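Local coordinates for protein insecticyanin A form (Manduca sexta, PDB 1Z24) that binds the blue chromophore biliverdin IX gamma and, mixed with carotenes, gives hornworms their green camouflage colour, at residues Asp2-Tyr8 with Lys125-His131; Lys13-Phe18 with Lys84-Tyr88; His28-Pro34 with Lys164-Phe170. All coordinates share one frame; numbering follows the deposited sequence.

Interaction 1: residues Asp2-Tyr8 with Lys125-His131; sequences DIFYPGY and KKAHSIH. With BLV (biliverdin IX gamma chromophore), chain B.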
loop_
_atom_site.group_PDB
_atom_site.type_symbol
_atom_site.label_atom_id
_atom_site.label_comp_id
_atom_site.label_asym_id
_atom_site.label_seq_id
_atom_site.Cartn_x
_atom_site.Cartn_y
_atom_site.Cartn_z
ATOM N N ASP A 2 17.330 -4.059 7.516
ATOM C CA ASP A 2 16.480 -4.056 6.349
ATOM C C ASP A 2 15.451 -3.009 6.548
ATOM O O ASP A 2 15.203 -2.637 7.670
ATOM C CB ASP A 2 15.725 -5.382 6.095
ATOM C CG ASP A 2 16.667 -6.462 5.650
ATOM O OD1 ASP A 2 17.867 -6.416 5.685
ATOM O OD2 ASP A 2 16.055 -7.481 5.267
ATOM N N ILE A 3 14.855 -2.563 5.462
ATOM C CA ILE A 3 13.813 -1.549 5.530
ATOM C C ILE A 3 12.419 -2.135 5.853
ATOM O O ILE A 3 11.897 -3.006 5.163
ATOM C CB ILE A 3 13.778 -0.651 4.282
ATOM C CG1 ILE A 3 15.088 0.074 4.114
ATOM C CG2 ILE A 3 12.650 0.381 4.333
ATOM C CD1 ILE A 3 15.487 0.037 2.672
ATOM N N PHE A 4 11.798 -1.652 6.920
ATOM C CA PHE A 4 10.474 -2.115 7.308
ATOM C C PHE A 4 9.501 -0.976 7.274
ATOM O O PHE A 4 9.831 0.179 7.479
ATOM C CB PHE A 4 10.567 -2.530 8.804
ATOM C CG PHE A 4 10.955 -3.960 9.014
ATOM C CD1 PHE A 4 12.305 -4.309 9.037
ATOM C CD2 PHE A 4 9.959 -4.929 9.158
ATOM C CE1 PHE A 4 12.657 -5.645 9.234
ATOM C CE2 PHE A 4 10.292 -6.255 9.352
ATOM C CZ PHE A 4 11.644 -6.589 9.408
ATOM N N TYR A 5 8.296 -1.297 7.012
ATOM C CA TYR A 5 7.255 -0.305 6.989
ATOM C C TYR A 5 6.103 -0.961 7.716
ATOM O O TYR A 5 6.014 -2.188 7.757
ATOM C CB TYR A 5 6.796 -0.081 5.604
ATOM C CG TYR A 5 7.827 0.496 4.729
ATOM C CD1 TYR A 5 8.037 1.876 4.743
ATOM C CD2 TYR A 5 8.589 -0.289 3.860
ATOM C CE1 TYR A 5 8.974 2.486 3.896
ATOM C CE2 TYR A 5 9.509 0.313 2.987
ATOM C CZ TYR A 5 9.686 1.704 2.991
ATOM O OH TYR A 5 10.579 2.342 2.171
ATOM N N PRO A 6 5.227 -0.194 8.303
ATOM C CA PRO A 6 4.135 -0.787 9.035
ATOM C C PRO A 6 3.058 -1.446 8.239
ATOM O O PRO A 6 2.800 -1.078 7.116
ATOM C CB PRO A 6 3.465 0.317 9.824
ATOM C CG PRO A 6 4.009 1.621 9.275
ATOM C CD PRO A 6 5.258 1.271 8.446
ATOM N N GLY A 7 2.413 -2.432 8.838
ATOM C CA GLY A 7 1.315 -3.093 8.158
ATOM C C GLY A 7 1.684 -4.241 7.276
ATOM O O GLY A 7 2.836 -4.656 7.231
ATOM N N TYR A 8 0.653 -4.736 6.582
ATOM C CA TYR A 8 0.805 -5.868 5.672
ATOM C C TYR A 8 1.442 -5.402 4.393
ATOM O O TYR A 8 1.421 -4.218 4.116
ATOM C CB TYR A 8 -0.648 -6.430 5.309
ATOM C CG TYR A 8 -1.398 -7.000 6.495
ATOM C CD1 TYR A 8 -1.039 -8.210 7.061
ATOM C CD2 TYR A 8 -2.444 -6.324 7.102
ATOM C CE1 TYR A 8 -1.715 -8.768 8.152
ATOM C CE2 TYR A 8 -3.117 -6.836 8.203
ATOM C CZ TYR A 8 -2.754 -8.067 8.745
ATOM O OH TYR A 8 -3.412 -8.582 9.857
ATOM N N LYS A 125 5.559 -8.327 14.232
ATOM C CA LYS A 125 5.938 -6.941 14.339
ATOM C C LYS A 125 4.894 -6.083 13.707
ATOM O O LYS A 125 4.997 -4.884 13.816
ATOM C CB LYS A 125 7.201 -6.575 13.582
ATOM C CG LYS A 125 8.431 -7.179 14.264
ATOM C CD LYS A 125 9.743 -7.042 13.493
ATOM C CE LYS A 125 9.915 -5.658 12.857
ATOM N NZ LYS A 125 11.215 -4.980 13.079
ATOM N N LYS A 126 3.908 -6.717 13.052
ATOM C CA LYS A 126 2.879 -5.991 12.352
ATOM C C LYS A 126 3.556 -5.027 11.390
ATOM O O LYS A 126 3.177 -3.895 11.252
ATOM C CB LYS A 126 1.823 -5.288 13.168
ATOM C CG LYS A 126 1.182 -6.229 14.198
ATOM C CD LYS A 126 -0.309 -6.380 13.927
ATOM C CE LYS A 126 -1.115 -6.855 15.131
ATOM N NZ LYS A 126 -1.377 -8.308 15.118
ATOM N N ALA A 127 4.589 -5.475 10.721
ATOM C CA ALA A 127 5.288 -4.633 9.766
ATOM C C ALA A 127 5.920 -5.536 8.716
ATOM O O ALA A 127 6.047 -6.762 8.903
ATOM C CB ALA A 127 6.343 -3.807 10.468
ATOM N N HIS A 128 6.321 -4.952 7.597
ATOM C CA HIS A 128 6.934 -5.770 6.573
ATOM C C HIS A 128 8.202 -5.115 6.134
ATOM O O HIS A 128 8.387 -3.878 6.214
ATOM C CB HIS A 128 5.992 -5.996 5.286
ATOM C CG HIS A 128 5.506 -4.675 4.766
ATOM N ND1 HIS A 128 4.507 -3.947 5.430
ATOM C CD2 HIS A 128 5.894 -3.962 3.682
ATOM C CE1 HIS A 128 4.337 -2.833 4.730
ATOM N NE2 HIS A 128 5.140 -2.793 3.672
ATOM N N SER A 129 9.091 -5.974 5.665
ATOM C CA SER A 129 10.336 -5.454 5.143
ATOM C C SER A 129 10.214 -5.492 3.608
ATOM O O SER A 129 9.500 -6.332 3.054
ATOM C CB SER A 129 11.616 -6.160 5.552
ATOM O OG SER A 129 11.503 -7.572 5.381
ATOM N N ILE A 130 10.890 -4.591 2.911
ATOM C CA ILE A 130 10.849 -4.555 1.466
ATOM C C ILE A 130 12.244 -4.765 0.875
ATOM O O ILE A 130 13.254 -4.158 1.299
ATOM C CB ILE A 130 10.311 -3.188 0.966
ATOM C CG1 ILE A 130 8.804 -2.946 1.315
ATOM C CG2 ILE A 130 10.624 -3.025 -0.530
ATOM C CD1 ILE A 130 7.904 -4.050 0.765
ATOM N N HIS A 131 12.316 -5.619 -0.120
ATOM C CA HIS A 131 13.587 -5.834 -0.775
ATOM C C HIS A 131 13.450 -5.543 -2.259
ATOM O O HIS A 131 12.410 -5.829 -2.841
ATOM C CB HIS A 131 14.211 -7.200 -0.577
ATOM C CG HIS A 131 14.243 -7.490 0.869
ATOM N ND1 HIS A 131 13.317 -8.321 1.488
ATOM C CD2 HIS A 131 15.083 -7.020 1.825
ATOM C CE1 HIS A 131 13.651 -8.326 2.822
ATOM N NE2 HIS A 131 14.706 -7.562 3.049
HETATM N NA BLV B . 17.395 -13.069 -1.800
HETATM C C1A BLV B . 16.764 -13.233 -0.613
HETATM C C2A BLV B . 15.315 -13.265 -0.723
HETATM C C3A BLV B . 15.051 -13.124 -2.054
HETATM C C4A BLV B . 16.364 -12.992 -2.713
HETATM C CMA BLV B . 13.669 -13.012 -2.802
HETATM O OA BLV B . 17.368 -13.354 0.432
HETATM C CAA BLV B . 14.359 -13.366 0.395
HETATM C CBA BLV B . 14.364 -11.984 0.976
HETATM C CGA BLV B . 13.563 -11.996 2.278
HETATM O O1A BLV B . 12.444 -11.568 2.341
HETATM O O2A BLV B . 14.057 -12.479 3.248
HETATM C CHB BLV B . 16.501 -12.788 -4.085
HETATM N NB BLV B . 18.928 -12.757 -4.387
HETATM C C1B BLV B . 17.645 -12.464 -4.797
HETATM C C2B BLV B . 17.650 -11.815 -6.084
HETATM C C3B BLV B . 18.934 -11.717 -6.432
HETATM C C4B BLV B . 19.736 -12.299 -5.351
HETATM C CMB BLV B . 16.431 -11.358 -6.871
HETATM C CAB BLV B . 19.463 -11.100 -7.691
HETATM C CBB BLV B . 20.590 -10.339 -7.500
HETATM C CHC BLV B . 21.133 -12.413 -5.399
HETATM N NC BLV B . 21.856 -13.360 -3.289
HETATM C C1C BLV B . 22.037 -13.043 -4.594
HETATM C C2C BLV B . 23.382 -13.426 -5.055
HETATM C C3C BLV B . 24.063 -14.022 -4.074
HETATM C C4C BLV B . 23.075 -13.983 -2.921
HETATM C CMC BLV B . 23.846 -13.275 -6.426
HETATM C CAC BLV B . 25.483 -14.607 -3.952
HETATM C CBC BLV B . 25.759 -15.570 -3.041
HETATM C CHD BLV B . 23.361 -14.421 -1.580
HETATM N ND BLV B . 21.121 -15.272 -0.974
HETATM C C1D BLV B . 22.495 -15.024 -0.690
HETATM C C2D BLV B . 22.833 -15.546 0.670
HETATM C C3D BLV B . 21.687 -16.096 1.198
HETATM C C4D BLV B . 20.675 -15.921 0.171
HETATM C CMD BLV B . 24.151 -15.481 1.380
HETATM O OD BLV B . 19.540 -16.312 0.298
HETATM C CAD BLV B . 21.539 -16.748 2.515
HETATM C CBD BLV B . 21.526 -18.249 2.298
HETATM C CGD BLV B . 21.151 -19.015 3.618
HETATM O O1D BLV B . 22.011 -19.426 4.330
HETATM O O2D BLV B . 19.991 -19.179 3.951
#
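His131 and Asp2 meet through one polar bond, in which ring nitrogen NE2 of His131 donates to Asp2 OD2 at 2.6 Å. The acceptor lies in the imidazole plane, whereas the donor sits 52° above the carboxylate plane. The remaining polar ends are satisfied nearby: His131 ND1 by Asn118 OD1, Asp2 OD1 by the backbone N of Glu36. His131 also belongs to the biliverdin pocket, its ND1 lying 3.5 Å from chromophore atom O1A. Tyr5 and His128 exchange backbone bonds, Tyr5 N to His128 O at 2.7 Å and His128 N to Tyr5 O at 2.8 Å; this hydrogen-bonded antiparallel pair adds the short strand 3-6 to strand 127-136 of the lipocalin barrel. Non-hydrogen-bonded pairs flank it, Phe4 with Ser129 and Pro6 with Ala127. Gly7 is held at both backbone polar atoms: its N donates to Lys126 O (2.9 Å), and its O takes His128 ND1 (2.6 Å) from above the carbonyl plane, the His128 ring being swung toward 2-8 by a chi1 of 52°. The Phe4 ring is sandwiched, Lys125 NZ over one face (cation-pi, 3.9 Å from the centroid) and Ser129 CB over the opposite face.

Interaction 2: residues Lys13-Phe18 with Lys84-Tyr88; sequences KPVNDF and KQGKY
Two backbone hydrogen bonds join Lys13-Phe18 to Lys84-Tyr88, though neither segment is regular strand there. Phe18 N donates to Lys84 O at 2.8 Å, and Gly86 N donates to Val15 O at 2.7 Å. Val15 O also receives a CA-H...O contact from Gln85 CA. Lys84, with positive phi, is the first residue past helix 80-83, and its carbonyl accepts from Phe18.

Further polar bonds stay within 13-18. The Lys13 chain bends at chi3 and chi4, so NZ bridges Pro14 O (2.8 Å) and Asn16 OD1 (2.7 Å) within the loop.

Van der Waals contacts fill the rest. With CG anti to the backbone N (chi1 -171°), the Phe18 ring lays one face over Gly86 CA, 3.9 Å from the centroid and offset toward the rim, a CH-pi contact. A side chain on Gly86 would point into Val15 CG1 and this ring; its absence lets both close in on CA. Pro14 CB packs on Gly86 O. Gln85 extends beyond CG and crosses the Pro14 ring at about a right angle, OE1 resting 3.5 Å from Pro14 CD; it runs alongside Asn16, whose ND2 is 3.6 Å from Gln85 CG, while Gln85 NE2 approaches Lys13 CG. A serine in its place would probably open a gap beside the Pro14 ring and leave Asn16 ND2 without the methylene it lies against.

Around the contact, the backbones of Val15 and Gly86 both bond to Val105 of strand 97-108, where Pro14 also rests on Trp104. Phe18 meets Phe23 edge-to-face, so the junction ties the approach to helix 20-23, which precedes the first barrel strand, to the connection leading from helix 80-83 into strand 88-94.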
loop_
_atom_site.group_PDB
_atom_site.type_symbol
_atom_site.label_atom_id
_atom_site.label_comp_id
_atom_site.label_asym_id
_atom_site.label_seq_id
_atom_site.Cartn_x
_atom_site.Cartn_y
_atom_site.Cartn_z
ATOM N N LYS A 13 1.315 -6.288 -8.409
ATOM C CA LYS A 13 1.160 -7.269 -9.478
ATOM C C LYS A 13 2.412 -7.232 -10.314
ATOM O O LYS A 13 2.773 -6.181 -10.792
ATOM C CB LYS A 13 -0.019 -6.869 -10.359
ATOM C CG LYS A 13 -0.184 -7.771 -11.558
ATOM C CD LYS A 13 -1.127 -7.269 -12.668
ATOM C CE LYS A 13 -0.401 -6.310 -13.614
ATOM N NZ LYS A 13 0.822 -6.830 -14.290
ATOM N N PRO A 14 3.089 -8.355 -10.460
ATOM C CA PRO A 14 4.310 -8.445 -11.209
ATOM C C PRO A 14 4.076 -8.370 -12.702
ATOM O O PRO A 14 2.952 -8.282 -13.150
ATOM C CB PRO A 14 4.917 -9.770 -10.831
ATOM C CG PRO A 14 3.801 -10.606 -10.221
ATOM C CD PRO A 14 2.660 -9.653 -9.997
ATOM N N VAL A 15 5.158 -8.388 -13.456
ATOM C CA VAL A 15 5.085 -8.303 -14.888
ATOM C C VAL A 15 4.233 -9.389 -15.557
ATOM O O VAL A 15 4.221 -10.553 -15.151
ATOM C CB VAL A 15 6.521 -8.251 -15.443
ATOM C CG1 VAL A 15 7.190 -9.594 -15.221
ATOM C CG2 VAL A 15 6.511 -7.974 -16.957
ATOM N N ASN A 16 3.527 -8.990 -16.604
ATOM C CA ASN A 16 2.694 -9.906 -17.362
ATOM C C ASN A 16 3.429 -10.591 -18.540
ATOM O O ASN A 16 4.409 -10.081 -19.127
ATOM C CB ASN A 16 1.530 -9.119 -18.006
ATOM C CG ASN A 16 0.482 -8.848 -16.996
ATOM O OD1 ASN A 16 0.065 -7.739 -16.765
ATOM N ND2 ASN A 16 0.035 -9.888 -16.382
ATOM N N ASP A 17 2.930 -11.752 -18.930
ATOM C CA ASP A 17 3.537 -12.429 -20.060
ATOM C C ASP A 17 4.978 -12.729 -19.865
ATOM O O ASP A 17 5.770 -12.596 -20.775
ATOM C CB ASP A 17 3.409 -11.552 -21.296
ATOM C CG ASP A 17 2.414 -12.205 -22.234
ATOM O OD1 ASP A 17 1.528 -11.590 -22.823
ATOM O OD2 ASP A 17 2.593 -13.518 -22.324
ATOM N N PHE A 18 5.302 -13.145 -18.664
ATOM C CA PHE A 18 6.663 -13.450 -18.383
ATOM C C PHE A 18 7.227 -14.561 -19.258
ATOM O O PHE A 18 6.593 -15.598 -19.417
ATOM C CB PHE A 18 6.708 -13.929 -16.957
ATOM C CG PHE A 18 8.151 -14.075 -16.466
ATOM C CD1 PHE A 18 8.678 -15.250 -15.927
ATOM C CD2 PHE A 18 9.004 -12.981 -16.523
ATOM C CE1 PHE A 18 9.992 -15.369 -15.446
ATOM C CE2 PHE A 18 10.322 -13.074 -16.072
ATOM C CZ PHE A 18 10.824 -14.254 -15.505
ATOM N N LYS A 84 0.744 -16.460 -15.729
ATOM C CA LYS A 84 1.808 -16.111 -16.687
ATOM C C LYS A 84 2.584 -14.870 -16.251
ATOM O O LYS A 84 3.286 -14.261 -17.067
ATOM C CB LYS A 84 1.348 -15.926 -18.118
ATOM C CG LYS A 84 0.354 -17.007 -18.506
ATOM C CD LYS A 84 0.946 -18.390 -18.378
ATOM C CE LYS A 84 0.102 -19.517 -18.971
ATOM N NZ LYS A 84 -1.265 -19.601 -18.391
ATOM N N GLN A 85 2.440 -14.503 -14.961
ATOM C CA GLN A 85 3.139 -13.326 -14.408
ATOM C C GLN A 85 4.594 -13.627 -14.021
ATOM O O GLN A 85 5.012 -14.803 -13.900
ATOM C CB GLN A 85 2.376 -12.666 -13.264
ATOM C CG GLN A 85 1.038 -11.988 -13.663
ATOM C CD GLN A 85 0.211 -11.906 -12.405
ATOM O OE1 GLN A 85 0.703 -12.272 -11.328
ATOM N NE2 GLN A 85 -1.004 -11.441 -12.490
ATOM N N GLY A 86 5.410 -12.582 -13.805
ATOM C CA GLY A 86 6.817 -12.840 -13.460
ATOM C C GLY A 86 7.083 -13.009 -11.988
ATOM O O GLY A 86 7.281 -12.050 -11.194
ATOM N N LYS A 87 7.053 -14.266 -11.645
ATOM C CA LYS A 87 7.258 -14.689 -10.292
ATOM C C LYS A 87 7.906 -16.054 -10.354
ATOM O O LYS A 87 7.402 -16.976 -11.016
ATOM C CB LYS A 87 5.868 -14.639 -9.618
ATOM C CG LYS A 87 5.987 -14.584 -8.103
ATOM C CD LYS A 87 4.650 -14.773 -7.389
ATOM C CE LYS A 87 3.639 -13.673 -7.647
ATOM N NZ LYS A 87 2.408 -13.897 -6.838
ATOM N N TYR A 88 9.051 -16.194 -9.689
ATOM C CA TYR A 88 9.762 -17.453 -9.711
ATOM C C TYR A 88 10.291 -17.880 -8.353
ATOM O O TYR A 88 10.427 -17.103 -7.405
ATOM C CB TYR A 88 10.823 -17.436 -10.863
ATOM C CG TYR A 88 11.920 -16.429 -10.669
ATOM C CD1 TYR A 88 13.112 -16.761 -10.004
ATOM C CD2 TYR A 88 11.730 -15.108 -11.094
ATOM C CE1 TYR A 88 14.156 -15.841 -9.832
ATOM C CE2 TYR A 88 12.744 -14.166 -10.915
ATOM C CZ TYR A 88 13.942 -14.536 -10.296
ATOM O OH TYR A 88 14.898 -13.566 -10.119
#

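Interaction 3: residues His28-Pro34 with Lys164-Phe170; sequences HEIAKLP and KFISNDF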
loop_
_atom_site.group_PDB
_atom_site.type_symbol
_atom_site.label_atom_id
_atom_site.label_comp_id
_atom_site.label_asym_id
_atom_site.label_seq_id
_atom_site.Cartn_x
_atom_site.Cartn_y
_atom_site.Cartn_z
ATOM N N HIS A 28 23.534 -8.785 -13.371
ATOM C CA HIS A 28 24.373 -8.060 -12.451
ATOM C C HIS A 28 23.490 -7.217 -11.562
ATOM O O HIS A 28 22.522 -6.585 -12.025
ATOM C CB HIS A 28 25.327 -7.094 -13.146
ATOM C CG HIS A 28 26.140 -7.840 -14.151
ATOM N ND1 HIS A 28 25.616 -8.213 -15.363
ATOM C CD2 HIS A 28 27.456 -8.264 -14.082
ATOM C CE1 HIS A 28 26.585 -8.855 -15.994
ATOM N NE2 HIS A 28 27.716 -8.900 -15.263
ATOM N N GLU A 29 23.810 -7.219 -10.275
ATOM C CA GLU A 29 23.016 -6.437 -9.337
ATOM C C GLU A 29 23.587 -5.025 -9.287
ATOM O O GLU A 29 24.522 -4.789 -8.585
ATOM C CB GLU A 29 23.096 -7.116 -7.971
ATOM C CG GLU A 29 22.474 -6.210 -6.900
ATOM C CD GLU A 29 22.589 -6.871 -5.592
ATOM O OE1 GLU A 29 21.849 -7.788 -5.241
ATOM O OE2 GLU A 29 23.599 -6.402 -4.911
ATOM N N ILE A 30 23.051 -4.107 -10.071
ATOM C CA ILE A 30 23.544 -2.756 -10.132
ATOM C C ILE A 30 23.299 -2.110 -8.824
ATOM O O ILE A 30 24.094 -1.353 -8.299
ATOM C CB ILE A 30 22.767 -2.023 -11.233
ATOM C CG1 ILE A 30 23.084 -2.625 -12.574
ATOM C CG2 ILE A 30 23.143 -0.562 -11.265
ATOM C CD1 ILE A 30 24.568 -2.658 -12.825
ATOM N N ALA A 31 22.160 -2.401 -8.263
ATOM C CA ALA A 31 21.877 -1.791 -6.971
ATOM C C ALA A 31 20.807 -2.577 -6.294
ATOM O O ALA A 31 20.077 -3.329 -6.965
ATOM C CB ALA A 31 21.367 -0.379 -7.091
ATOM N N LYS A 32 20.687 -2.409 -4.978
ATOM C CA LYS A 32 19.626 -3.132 -4.260
ATOM C C LYS A 32 19.215 -2.357 -3.025
ATOM O O LYS A 32 19.934 -1.445 -2.668
ATOM C CB LYS A 32 20.190 -4.473 -3.683
ATOM C CG LYS A 32 21.416 -4.261 -2.759
ATOM C CD LYS A 32 21.856 -5.501 -1.986
ATOM C CE LYS A 32 23.237 -5.339 -1.286
ATOM N NZ LYS A 32 24.286 -5.312 -2.299
ATOM N N LEU A 33 18.068 -2.733 -2.396
ATOM C CA LEU A 33 17.682 -2.129 -1.154
ATOM C C LEU A 33 18.471 -3.002 -0.134
ATOM O O LEU A 33 18.792 -4.159 -0.516
ATOM C CB LEU A 33 16.190 -2.259 -0.854
ATOM C CG LEU A 33 15.271 -1.403 -1.745
ATOM C CD1 LEU A 33 13.845 -1.468 -1.218
ATOM C CD2 LEU A 33 15.679 0.033 -1.835
ATOM N N PRO A 34 18.826 -2.506 1.050
ATOM C CA PRO A 34 19.562 -3.330 1.978
ATOM C C PRO A 34 18.887 -4.674 2.268
ATOM O O PRO A 34 17.654 -4.735 2.336
ATOM C CB PRO A 34 19.458 -2.618 3.310
ATOM C CG PRO A 34 19.067 -1.217 3.041
ATOM C CD PRO A 34 18.539 -1.198 1.644
ATOM N N LYS A 164 16.523 4.780 -1.587
ATOM C CA LYS A 164 17.167 3.915 -0.634
ATOM C C LYS A 164 18.039 2.885 -1.339
ATOM O O LYS A 164 18.592 2.041 -0.694
ATOM C CB LYS A 164 16.086 3.224 0.101
ATOM C CG LYS A 164 15.304 4.203 0.957
ATOM C CD LYS A 164 16.224 4.838 1.977
ATOM C CE LYS A 164 15.554 5.860 2.889
ATOM N NZ LYS A 164 14.855 5.241 4.022
ATOM N N PHE A 165 18.170 2.919 -2.663
ATOM C CA PHE A 165 19.014 1.929 -3.346
ATOM C C PHE A 165 20.499 2.105 -3.041
ATOM O O PHE A 165 21.010 3.191 -2.843
ATOM C CB PHE A 165 18.893 1.886 -4.850
ATOM C CG PHE A 165 17.695 1.137 -5.362
ATOM C CD1 PHE A 165 17.641 -0.247 -5.277
ATOM C CD2 PHE A 165 16.617 1.817 -5.928
ATOM C CE1 PHE A 165 16.517 -0.937 -5.735
ATOM C CE2 PHE A 165 15.479 1.169 -6.390
ATOM C CZ PHE A 165 15.452 -0.218 -6.283
ATOM N N ILE A 166 21.199 1.009 -2.999
ATOM C CA ILE A 166 22.614 1.023 -2.727
ATOM C C ILE A 166 23.319 0.374 -3.896
ATOM O O ILE A 166 23.031 -0.777 -4.206
ATOM C CB ILE A 166 22.915 0.257 -1.471
ATOM C CG1 ILE A 166 22.415 1.038 -0.248
ATOM C CG2 ILE A 166 24.428 0.143 -1.382
ATOM C CD1 ILE A 166 22.068 0.025 0.834
ATOM N N SER A 167 24.246 1.107 -4.531
ATOM C CA SER A 167 24.982 0.632 -5.716
ATOM C C SER A 167 25.990 -0.437 -5.434
ATOM O O SER A 167 26.653 -0.352 -4.403
ATOM C CB SER A 167 25.586 1.825 -6.379
ATOM O OG SER A 167 24.618 2.435 -7.232
ATOM N N ASN A 168 26.080 -1.447 -6.307
ATOM C CA ASN A 168 27.039 -2.540 -6.140
ATOM C C ASN A 168 28.351 -2.196 -6.898
ATOM O O ASN A 168 28.457 -1.181 -7.550
ATOM C CB ASN A 168 26.555 -3.888 -6.587
ATOM C CG ASN A 168 27.253 -4.924 -5.748
ATOM O OD1 ASN A 168 28.468 -4.864 -5.482
ATOM N ND2 ASN A 168 26.467 -5.857 -5.289
ATOM N N ASP A 169 29.357 -3.013 -6.836
ATOM C CA ASP A 169 30.563 -2.650 -7.523
ATOM C C ASP A 169 31.057 -3.801 -8.306
ATOM O O ASP A 169 31.117 -4.938 -7.833
ATOM C CB ASP A 169 31.560 -2.096 -6.451
ATOM C CG ASP A 169 33.031 -1.822 -6.828
ATOM O OD1 ASP A 169 33.907 -1.737 -5.984
ATOM O OD2 ASP A 169 33.303 -1.764 -8.110
ATOM N N PHE A 170 31.387 -3.457 -9.527
ATOM C CA PHE A 170 31.877 -4.411 -10.491
ATOM C C PHE A 170 33.296 -4.101 -11.016
ATOM O O PHE A 170 33.660 -4.515 -12.108
ATOM C CB PHE A 170 30.854 -4.541 -11.675
ATOM C CG PHE A 170 29.576 -5.143 -11.119
ATOM C CD1 PHE A 170 29.412 -6.527 -11.031
ATOM C CD2 PHE A 170 28.577 -4.297 -10.620
ATOM C CE1 PHE A 170 28.259 -7.065 -10.457
ATOM C CE2 PHE A 170 27.405 -4.808 -10.052
ATOM C CZ PHE A 170 27.271 -6.198 -9.974
#
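The His28 ring presents its edge to the face of Phe170, an offset edge-to-face pair with centroids 5.5 Å apart and planes at 77°. The Phe170 edge in turn holds Glu29 O near its plane. Glu29 OE2 takes two donors from opposite faces of the carboxylate: Asn168 ND2 on the anti side (2.9 Å) and Lys32 NZ, as a salt bridge, on the syn side (2.9 Å). The Lys32 chain runs extended until a bend at chi4 (-70°) turns NZ to OE2. Glu29 belongs to the biliverdin pocket, and the two bonds probably restrict rotation of its carboxylate; OE1 lies near Glu38, of like charge.

Lys32 and Ile166 form a hydrogen-bonded antiparallel pair, Lys32 N to Ile166 O at 3.0 Å and Ile166 N to Lys32 O at 2.8 Å, while Asn168 N donates to Ile30 O (2.8 Å). Leu33 CD2 sits over a face of the Phe165 ring.

Ile30 and Ala31 form a classic beta bulge opposite Ile134 of strand 127-136, on which Phe165 also leans. Strand 166-167 thus pairs with strand 25-32, the barrel strand that also pairs with 44-50 and 127-136.

How the interactions relate
Interactions 1 and 3 touch, although their centres are 20 Å apart: Ile3 CD1 lies 3.4 Å from Pro34 CD, and Ile130 CG2 lies 3.6 Å from Leu33 CD1. Both reach the same sheet, through the neighbouring strands 127-136 and 25-32, and each contributes a residue to the biliverdin pocket, His131 and Glu29 respectively. Interaction 2 stands apart, its centre 23 Å from each of the others and its nearest atoms about 11 Å from interaction 1 and 10 Å from interaction 3. The Lys87 side chain is about 9 Å from the chromophore, not in contact. Along the chain, interaction 2 is nested within interaction 1, and interaction 3 crosses both.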